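Long-range contacts in glycerate dehydrogenase related protein (Thermoplasma acidophilum, PDB 3GVX), which probably reduces glyoxylate or hydroxypyruvate with a nicotinamide cofactor, as a member of the D-isomer specific 2-hydroxyacid dehydrogenase family: residues Y32-K41 against V45-I56; Y130-H139 against S154-V162. All coordinates share one frame; numbering follows the deposited sequence.

Contact 1 (Y32-K41 against V45-I56)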
loop_
_atom_site.group_PDB
_atom_site.type_symbol
_atom_site.label_atom_id
_atom_site.label_comp_id
_atom_site.label_asym_id
_atom_site.label_seq_id
_atom_site.Cartn_x
_atom_site.Cartn_y
_atom_site.Cartn_z
ATOM N N TYR B 32 -6.830 -36.674 22.542
ATOM C CA TYR B 32 -6.032 -35.968 23.496
ATOM C C TYR B 32 -4.642 -36.506 23.654
ATOM O O TYR B 32 -4.392 -37.708 23.612
ATOM C CB TYR B 32 -6.690 -35.977 24.867
ATOM C CG TYR B 32 -5.815 -35.288 25.882
ATOM C CD1 TYR B 32 -5.837 -33.904 26.022
ATOM C CD2 TYR B 32 -4.872 -36.003 26.617
ATOM C CE1 TYR B 32 -4.930 -33.244 26.855
ATOM C CE2 TYR B 32 -3.961 -35.352 27.456
ATOM C CZ TYR B 32 -3.998 -33.971 27.571
ATOM O OH TYR B 32 -3.113 -33.321 28.404
ATOM N N TYR B 33 -3.739 -35.575 23.886
ATOM C CA TYR B 33 -2.367 -35.911 24.091
ATOM C C TYR B 33 -1.683 -34.797 24.872
ATOM O O TYR B 33 -1.809 -33.621 24.550
ATOM C CB TYR B 33 -1.699 -36.148 22.744
ATOM C CG TYR B 33 -0.250 -36.480 22.884
ATOM C CD1 TYR B 33 0.167 -37.730 23.343
ATOM C CD2 TYR B 33 0.717 -35.519 22.626
ATOM C CE1 TYR B 33 1.521 -38.005 23.551
ATOM C CE2 TYR B 33 2.058 -35.773 22.830
ATOM C CZ TYR B 33 2.465 -37.017 23.288
ATOM O OH TYR B 33 3.816 -37.261 23.473
ATOM N N ASP B 34 -0.968 -35.205 25.912
ATOM C CA ASP B 34 -0.240 -34.310 26.793
ATOM C C ASP B 34 0.918 -33.688 26.033
ATOM O O ASP B 34 2.048 -34.166 26.116
ATOM C CB ASP B 34 0.308 -35.101 27.985
ATOM C CG ASP B 34 0.500 -34.246 29.213
ATOM O OD1 ASP B 34 0.744 -33.033 29.050
ATOM O OD2 ASP B 34 0.417 -34.777 30.339
ATOM N N ALA B 35 0.648 -32.619 25.294
ATOM C CA ALA B 35 1.694 -31.967 24.515
ATOM C C ALA B 35 2.269 -30.706 25.160
ATOM O O ALA B 35 1.718 -30.159 26.122
ATOM C CB ALA B 35 1.169 -31.646 23.113
ATOM N N GLU B 36 3.404 -30.268 24.627
ATOM C CA GLU B 36 4.057 -29.066 25.104
ATOM C C GLU B 36 3.259 -27.850 24.679
ATOM O O GLU B 36 3.198 -26.864 25.393
ATOM C CB GLU B 36 5.458 -28.978 24.546
ATOM C CG GLU B 36 6.410 -29.864 25.283
ATOM C CD GLU B 36 7.832 -29.742 24.780
ATOM O OE1 GLU B 36 8.762 -30.023 25.563
ATOM O OE2 GLU B 36 8.027 -29.371 23.603
ATOM N N ALA B 37 2.639 -27.932 23.510
ATOM C CA ALA B 37 1.850 -26.832 23.022
ATOM C C ALA B 37 0.424 -27.256 22.767
ATOM O O ALA B 37 0.143 -28.354 22.272
ATOM C CB ALA B 37 2.478 -26.260 21.765
ATOM N N GLN B 38 -0.483 -26.372 23.142
ATOM C CA GLN B 38 -1.896 -26.618 22.963
ATOM C C GLN B 38 -2.512 -25.418 22.269
ATOM O O GLN B 38 -2.297 -24.275 22.671
ATOM C CB GLN B 38 -2.563 -26.845 24.316
ATOM C CG GLN B 38 -3.984 -27.324 24.230
ATOM C CD GLN B 38 -4.523 -27.698 25.592
ATOM O OE1 GLN B 38 -3.976 -28.571 26.266
ATOM N NE2 GLN B 38 -5.592 -27.039 26.009
ATOM N N VAL B 39 -3.262 -25.674 21.208
ATOM C CA VAL B 39 -3.925 -24.600 20.485
ATOM C C VAL B 39 -5.386 -24.722 20.875
ATOM O O VAL B 39 -5.962 -25.801 20.813
ATOM C CB VAL B 39 -3.771 -24.764 18.962
ATOM C CG1 VAL B 39 -4.360 -23.550 18.253
ATOM C CG2 VAL B 39 -2.299 -24.965 18.604
ATOM N N ILE B 40 -5.988 -23.616 21.279
ATOM C CA ILE B 40 -7.356 -23.655 21.738
ATOM C C ILE B 40 -8.223 -22.531 21.229
ATOM O O ILE B 40 -7.763 -21.573 20.619
ATOM C CB ILE B 40 -7.401 -23.555 23.279
ATOM C CG1 ILE B 40 -7.062 -22.120 23.694
ATOM C CG2 ILE B 40 -6.377 -24.500 23.916
ATOM C CD1 ILE B 40 -7.224 -21.823 25.182
ATOM N N LYS B 41 -9.502 -22.668 21.517
ATOM C CA LYS B 41 -10.462 -21.642 21.211
ATOM C C LYS B 41 -10.923 -21.119 22.561
ATOM O O LYS B 41 -10.597 -20.008 22.940
ATOM C CB LYS B 41 -11.639 -22.209 20.431
ATOM C CG LYS B 41 -11.282 -22.665 19.048
ATOM C CD LYS B 41 -12.529 -22.990 18.276
ATOM C CE LYS B 41 -12.204 -23.421 16.876
ATOM N NZ LYS B 41 -13.454 -23.657 16.106
ATOM N N VAL B 45 -6.648 -27.858 28.346
ATOM C CA VAL B 45 -6.662 -29.060 29.149
ATOM C C VAL B 45 -5.271 -29.171 29.736
ATOM O O VAL B 45 -4.305 -29.361 29.005
ATOM C CB VAL B 45 -6.960 -30.302 28.273
ATOM C CG1 VAL B 45 -6.799 -31.589 29.107
ATOM C CG2 VAL B 45 -8.369 -30.185 27.648
ATOM N N LEU B 46 -5.160 -29.049 31.052
ATOM C CA LEU B 46 -3.850 -29.112 31.673
ATOM C C LEU B 46 -3.240 -30.494 31.643
ATOM O O LEU B 46 -3.908 -31.504 31.831
ATOM C CB LEU B 46 -3.881 -28.611 33.119
ATOM C CG LEU B 46 -4.276 -27.151 33.319
ATOM C CD1 LEU B 46 -4.161 -26.861 34.809
ATOM C CD2 LEU B 46 -3.411 -26.206 32.463
ATOM N N GLY B 47 -1.943 -30.518 31.397
ATOM C CA GLY B 47 -1.222 -31.762 31.353
ATOM C C GLY B 47 0.004 -31.652 32.215
ATOM O O GLY B 47 0.170 -30.727 33.015
ATOM N N LYS B 48 0.883 -32.617 32.036
ATOM C CA LYS B 48 2.118 -32.654 32.776
ATOM C C LYS B 48 3.240 -32.043 31.979
ATOM O O LYS B 48 4.250 -31.634 32.540
ATOM C CB LYS B 48 2.473 -34.089 33.102
ATOM C CG LYS B 48 1.852 -34.586 34.353
ATOM C CD LYS B 48 2.149 -36.043 34.498
ATOM C CE LYS B 48 1.886 -36.480 35.907
ATOM N NZ LYS B 48 1.255 -37.809 35.866
ATOM N N ARG B 49 3.066 -31.971 30.668
ATOM C CA ARG B 49 4.111 -31.424 29.821
ATOM C C ARG B 49 3.790 -30.047 29.244
ATOM O O ARG B 49 4.578 -29.488 28.482
ATOM C CB ARG B 49 4.396 -32.418 28.692
ATOM C CG ARG B 49 4.636 -33.821 29.192
ATOM C CD ARG B 49 4.990 -34.762 28.067
ATOM N NE ARG B 49 6.107 -34.257 27.277
ATOM C CZ ARG B 49 6.001 -33.832 26.021
ATOM N NH1 ARG B 49 4.826 -33.853 25.406
ATOM N NH2 ARG B 49 7.071 -33.378 25.382
ATOM N N THR B 50 2.635 -29.508 29.625
ATOM C CA THR B 50 2.179 -28.218 29.112
ATOM C C THR B 50 3.149 -27.076 29.370
ATOM O O THR B 50 3.558 -26.830 30.502
ATOM C CB THR B 50 0.830 -27.793 29.726
ATOM O OG1 THR B 50 -0.072 -28.905 29.764
ATOM C CG2 THR B 50 0.223 -26.667 28.907
ATOM N N LYS B 51 3.508 -26.372 28.308
ATOM C CA LYS B 51 4.402 -25.230 28.418
ATOM C C LYS B 51 3.747 -24.021 27.831
ATOM O O LYS B 51 3.970 -22.906 28.263
ATOM C CB LYS B 51 5.670 -25.452 27.626
ATOM C CG LYS B 51 6.584 -26.507 28.118
ATOM C CD LYS B 51 7.703 -26.602 27.117
ATOM C CE LYS B 51 8.858 -27.402 27.641
ATOM N NZ LYS B 51 9.913 -27.443 26.599
HETATM N N MSE B 52 2.941 -24.257 26.814
HETATM C CA MSE B 52 2.329 -23.151 26.114
HETATM C C MSE B 52 0.939 -23.403 25.591
HETATM O O MSE B 52 0.646 -24.465 25.049
HETATM C CB MSE B 52 3.258 -22.718 24.971
HETATM C CG MSE B 52 2.760 -21.550 24.102
HETATM SE SE MSE B 52 1.469 -22.127 22.974
HETATM C CE MSE B 52 1.807 -21.554 21.611
ATOM N N ILE B 53 0.099 -22.386 25.734
ATOM C CA ILE B 53 -1.267 -22.447 25.267
ATOM C C ILE B 53 -1.516 -21.302 24.310
ATOM O O ILE B 53 -1.310 -20.137 24.646
ATOM C CB ILE B 53 -2.244 -22.365 26.454
ATOM C CG1 ILE B 53 -1.953 -23.521 27.420
ATOM C CG2 ILE B 53 -3.688 -22.402 25.963
ATOM C CD1 ILE B 53 -2.768 -23.514 28.684
ATOM N N GLN B 54 -1.962 -21.643 23.110
ATOM C CA GLN B 54 -2.220 -20.653 22.070
ATOM C C GLN B 54 -3.689 -20.511 21.682
ATOM O O GLN B 54 -4.258 -21.406 21.061
ATOM C CB GLN B 54 -1.417 -21.003 20.819
ATOM C CG GLN B 54 -1.652 -20.058 19.668
ATOM C CD GLN B 54 -0.909 -18.752 19.822
ATOM O OE1 GLN B 54 0.320 -18.726 19.893
ATOM N NE2 GLN B 54 -1.657 -17.652 19.883
ATOM N N ALA B 55 -4.298 -19.383 22.039
ATOM C CA ALA B 55 -5.681 -19.106 21.679
ATOM C C ALA B 55 -5.647 -18.649 20.218
ATOM O O ALA B 55 -4.680 -18.028 19.772
ATOM C CB ALA B 55 -6.249 -17.995 22.559
ATOM N N ILE B 56 -6.691 -18.961 19.465
ATOM C CA ILE B 56 -6.714 -18.560 18.065
ATOM C C ILE B 56 -7.453 -17.251 17.902
ATOM O O ILE B 56 -7.455 -16.669 16.830
ATOM C CB ILE B 56 -7.378 -19.620 17.179
ATOM C CG1 ILE B 56 -8.819 -19.834 17.626
ATOM C CG2 ILE B 56 -6.572 -20.905 17.236
ATOM C CD1 ILE B 56 -9.737 -20.342 16.550
HETATM O O HOH W 1 -0.170 -30.663 27.880
HETATM O O HOH W 2 -9.253 -18.533 21.237
#
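Strands 37-40 and 52-55 run parallel, the axes of these short segments approaching to 4.6 Å, and backbone bonds alternate between them: Gln38 N to Met52 O, Gln54 N to Gln38 O (2.7 Å), Ile40 N to Gln54 O. Where the strands begin, Glu36 O accepts from both Lys51 N and Met52 N. Asp34 grips the loop 47-50 leading into strand 52-55. With CG anti to the backbone N (chi1 -154°), its carboxylate receives Lys48 N on the syn lone pair of OD2 at 2.8 Å and Arg49 N on OD1 from above the carboxylate plane. A water links OD1 to Ala35 O and Thr50 OG1. Among the charged groups, Arg49 NH1 donates in the carbonyl plane to Asp34 O at 2.9 Å, while Glu36 CG lies over a face of the guanidinium. Lys51 runs alongside Glu36, and its NZ makes a salt bridge to Glu36 OE1 (3.0 Å) from above the carboxylate plane; Arg49 NH2 adds a long one and also pairs with Asp2. Ile40 CD1 packs on Ile53 CG2 (3.7 Å) on one face; past the strand end Ile56 CG2 touches Val39 CG1. Strands 3-5 and 73-75 flank this inner pair of a flavodoxin-like parallel sheet, as in the family's substrate-binding domain.

Contact 2 (Y130-H139 against S154-V162)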
loop_
_atom_site.group_PDB
_atom_site.type_symbol
_atom_site.label_atom_id
_atom_site.label_comp_id
_atom_site.label_asym_id
_atom_site.label_seq_id
_atom_site.Cartn_x
_atom_site.Cartn_y
_atom_site.Cartn_z
ATOM N N TYR B 130 1.163 4.342 19.231
ATOM C CA TYR B 130 1.991 3.344 18.596
ATOM C C TYR B 130 1.791 1.930 19.073
ATOM O O TYR B 130 2.677 1.313 19.681
ATOM C CB TYR B 130 3.460 3.701 18.712
ATOM C CG TYR B 130 4.238 3.119 17.563
ATOM C CD1 TYR B 130 3.913 3.448 16.250
ATOM C CD2 TYR B 130 5.282 2.229 17.778
ATOM C CE1 TYR B 130 4.614 2.903 15.175
ATOM C CE2 TYR B 130 5.990 1.676 16.711
ATOM C CZ TYR B 130 5.652 2.021 15.415
ATOM O OH TYR B 130 6.365 1.489 14.379
ATOM N N GLY B 131 0.618 1.400 18.771
ATOM C CA GLY B 131 0.315 0.045 19.158
ATOM C C GLY B 131 0.395 -0.943 17.991
ATOM O O GLY B 131 1.149 -0.726 17.035
ATOM N N GLY B 132 -0.358 -2.033 18.086
ATOM C CA GLY B 132 -0.363 -3.036 17.040
ATOM C C GLY B 132 -0.667 -2.465 15.671
ATOM O O GLY B 132 -0.037 -2.821 14.682
ATOM N N ILE B 133 -1.627 -1.557 15.618
ATOM C CA ILE B 133 -2.001 -0.943 14.361
ATOM C C ILE B 133 -0.934 0.023 13.882
ATOM O O ILE B 133 -0.530 -0.010 12.726
ATOM C CB ILE B 133 -3.343 -0.226 14.505
ATOM C CG1 ILE B 133 -4.424 -1.270 14.819
ATOM C CG2 ILE B 133 -3.620 0.616 13.265
ATOM C CD1 ILE B 133 -5.793 -0.711 15.058
ATOM N N GLY B 134 -0.463 0.862 14.792
ATOM C CA GLY B 134 0.572 1.813 14.451
ATOM C C GLY B 134 1.853 1.145 13.997
ATOM O O GLY B 134 2.542 1.663 13.121
ATOM N N ARG B 135 2.177 -0.005 14.581
ATOM C CA ARG B 135 3.388 -0.721 14.202
ATOM C C ARG B 135 3.277 -1.320 12.818
ATOM O O ARG B 135 4.210 -1.261 12.038
ATOM C CB ARG B 135 3.712 -1.803 15.235
ATOM C CG ARG B 135 4.132 -1.209 16.575
ATOM C CD ARG B 135 4.121 -2.194 17.735
ATOM N NE ARG B 135 4.185 -1.455 18.994
ATOM C CZ ARG B 135 5.294 -1.169 19.664
ATOM N NH1 ARG B 135 6.468 -1.574 19.221
ATOM N NH2 ARG B 135 5.221 -0.432 20.764
ATOM N N ARG B 136 2.117 -1.885 12.527
ATOM C CA ARG B 136 1.853 -2.485 11.234
ATOM C C ARG B 136 1.784 -1.411 10.154
ATOM O O ARG B 136 2.256 -1.606 9.053
ATOM C CB ARG B 136 0.549 -3.276 11.278
ATOM C CG ARG B 136 0.253 -4.035 10.010
ATOM C CD ARG B 136 1.365 -5.007 9.639
ATOM N NE ARG B 136 1.068 -5.667 8.371
ATOM C CZ ARG B 136 1.800 -6.613 7.795
ATOM N NH1 ARG B 136 2.911 -7.043 8.369
ATOM N NH2 ARG B 136 1.399 -7.127 6.638
ATOM N N VAL B 137 1.183 -0.280 10.497
ATOM C CA VAL B 137 1.053 0.852 9.590
ATOM C C VAL B 137 2.443 1.353 9.230
ATOM O O VAL B 137 2.727 1.610 8.061
ATOM C CB VAL B 137 0.196 2.009 10.233
ATOM C CG1 VAL B 137 0.512 3.350 9.569
ATOM C CG2 VAL B 137 -1.301 1.686 10.104
ATOM N N ALA B 138 3.304 1.457 10.243
ATOM C CA ALA B 138 4.682 1.908 10.072
ATOM C C ALA B 138 5.541 0.949 9.238
ATOM O O ALA B 138 6.470 1.375 8.559
ATOM C CB ALA B 138 5.326 2.147 11.436
ATOM N N HIS B 139 5.217 -0.340 9.291
ATOM C CA HIS B 139 5.940 -1.353 8.516
ATOM C C HIS B 139 5.619 -1.119 7.046
ATOM O O HIS B 139 6.504 -1.152 6.205
ATOM C CB HIS B 139 5.532 -2.768 8.971
ATOM C CG HIS B 139 5.653 -3.822 7.916
ATOM N ND1 HIS B 139 6.818 -4.513 7.667
ATOM C CD2 HIS B 139 4.730 -4.329 7.065
ATOM C CE1 HIS B 139 6.605 -5.401 6.711
ATOM N NE2 HIS B 139 5.346 -5.310 6.327
ATOM N N SER B 154 5.333 5.688 25.294
ATOM C CA SER B 154 6.504 4.828 25.220
ATOM C C SER B 154 6.485 3.509 24.463
ATOM O O SER B 154 5.513 2.756 24.470
ATOM C CB SER B 154 7.031 4.550 26.621
ATOM O OG SER B 154 8.225 3.798 26.553
ATOM N N SER B 155 7.631 3.257 23.845
ATOM C CA SER B 155 7.919 2.070 23.067
ATOM C C SER B 155 7.597 2.307 21.608
ATOM O O SER B 155 6.444 2.487 21.213
ATOM C CB SER B 155 7.153 0.847 23.584
ATOM O OG SER B 155 7.829 -0.342 23.238
ATOM N N VAL B 156 8.657 2.354 20.823
ATOM C CA VAL B 156 8.545 2.512 19.396
ATOM C C VAL B 156 9.529 1.474 18.967
ATOM O O VAL B 156 10.279 0.941 19.786
ATOM C CB VAL B 156 9.024 3.896 18.889
ATOM C CG1 VAL B 156 8.101 4.986 19.404
ATOM C CG2 VAL B 156 10.487 4.122 19.271
ATOM N N ASP B 157 9.524 1.151 17.697
ATOM C CA ASP B 157 10.471 0.178 17.254
ATOM C C ASP B 157 11.373 0.820 16.240
ATOM O O ASP B 157 11.491 2.039 16.155
ATOM C CB ASP B 157 9.762 -1.026 16.653
ATOM C CG ASP B 157 8.781 -0.641 15.573
ATOM O OD1 ASP B 157 8.886 0.470 15.029
ATOM O OD2 ASP B 157 7.897 -1.453 15.260
ATOM N N GLN B 158 12.018 -0.030 15.473
ATOM C CA GLN B 158 12.930 0.418 14.462
ATOM C C GLN B 158 12.259 1.098 13.267
ATOM O O GLN B 158 12.941 1.759 12.512
ATOM C CB GLN B 158 13.726 -0.768 13.948
ATOM C CG GLN B 158 13.182 -1.254 12.634
ATOM C CD GLN B 158 13.187 -2.746 12.533
ATOM O OE1 GLN B 158 14.152 -3.347 12.057
ATOM N NE2 GLN B 158 12.108 -3.368 12.997
ATOM N N ASN B 159 10.956 0.933 13.056
ATOM C CA ASN B 159 10.352 1.590 11.902
ATOM C C ASN B 159 9.896 3.019 12.177
ATOM O O ASN B 159 9.126 3.596 11.418
ATOM C CB ASN B 159 9.197 0.763 11.338
ATOM C CG ASN B 159 9.669 -0.464 10.622
ATOM O OD1 ASN B 159 10.751 -0.478 10.036
ATOM N ND2 ASN B 159 8.860 -1.514 10.661
ATOM N N VAL B 160 10.386 3.581 13.273
ATOM C CA VAL B 160 10.059 4.947 13.638
ATOM C C VAL B 160 11.294 5.825 13.537
ATOM O O VAL B 160 12.311 5.541 14.154
ATOM C CB VAL B 160 9.542 5.052 15.070
ATOM C CG1 VAL B 160 9.381 6.523 15.427
ATOM C CG2 VAL B 160 8.227 4.286 15.239
ATOM N N ASP B 161 11.213 6.896 12.765
ATOM C CA ASP B 161 12.370 7.757 12.626
ATOM C C ASP B 161 12.375 8.921 13.603
ATOM O O ASP B 161 13.425 9.444 13.938
ATOM C CB ASP B 161 12.449 8.276 11.193
ATOM C CG ASP B 161 12.288 7.174 10.174
ATOM O OD1 ASP B 161 13.131 6.259 10.136
ATOM O OD2 ASP B 161 11.305 7.204 9.412
ATOM N N VAL B 162 11.198 9.332 14.047
ATOM C CA VAL B 162 11.101 10.453 14.968
ATOM C C VAL B 162 10.030 10.272 16.028
ATOM O O VAL B 162 8.882 9.914 15.743
ATOM C CB VAL B 162 10.814 11.782 14.217
ATOM C CG1 VAL B 162 10.777 12.947 15.212
ATOM C CG2 VAL B 162 11.857 12.015 13.121
HETATM O O HOH W 3 6.772 -1.506 12.835
HETATM O O HOH W 4 6.736 -3.542 16.862
HETATM O O HOH W 5 9.106 -4.104 9.619
#
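Tyr130 meets the 154-162 loop through its hydroxyl, its ring edge and one ring face. The OH donates to Asp157 OD1 at 2.8 Å, reaching it on the syn side but 32° out of the carboxylate plane, with ring and carboxylate nearly perpendicular. Val160 CG2 sits over the face as a CH-pi contact, 3.9 Å from the ring centroid, and Ser155 O lies at the edge, near CD2. The ring points at the loop because CG is anti to the backbone N (chi1 -152°). A phenylalanine here would keep the ring but would probably leave Asp157 OD1 without its hydroxyl donor and the carboxylate freer to turn.

Further out, Asn159 N binds the same OD1 at 2.9 Å from the opposite face of the carboxylate, closing an Asx turn that overlaps the start of the type I turn from Asp157 to Val160. Tyr130 CD2 sits 3.8 Å above the plane of the Arg135 guanidinium, over its centre; weak bonds from NE and NH2 to Tyr130 O help hold the group there. Waters then tie helix to loop: one joins Arg135 O, Asp157 OD2 and Asn159 ND2, a second joins Arg135 NH1 to OD2, and a third joins His139 ND1 to Asn159 ND2. His139 NE2 turns instead to Ala143 O of the second subunit.

Arg135 NH1 stays 4.2 Å from Asp157 OD2, beyond a salt bridge, and a water spans the gap; the nearby positive charge would probably still favour an ionised carboxylate.

Contact 1 closes before contact 2 opens along the chain. Their centres are 32 Å apart, their nearest atoms about 15 Å, and they do not touch. Residues 32-41 and 45-56 supply neighbouring inner strands of the five-stranded parallel sheet. Contact 2 lies beside the seven-stranded sheet of the NAD-binding domain, between elements that connect its strands: helix 132-143 follows strand 124-128, and the 154-162 loop leads from strand 147-151 to edge strand 162-163. Gly131 and Gly134 are consistent with the second and third glycines of a Rossmann-type GxGxxG motif. This separation matches the two-domain plan of the family, in which substrate and cofactor probably meet in the cleft between the domains.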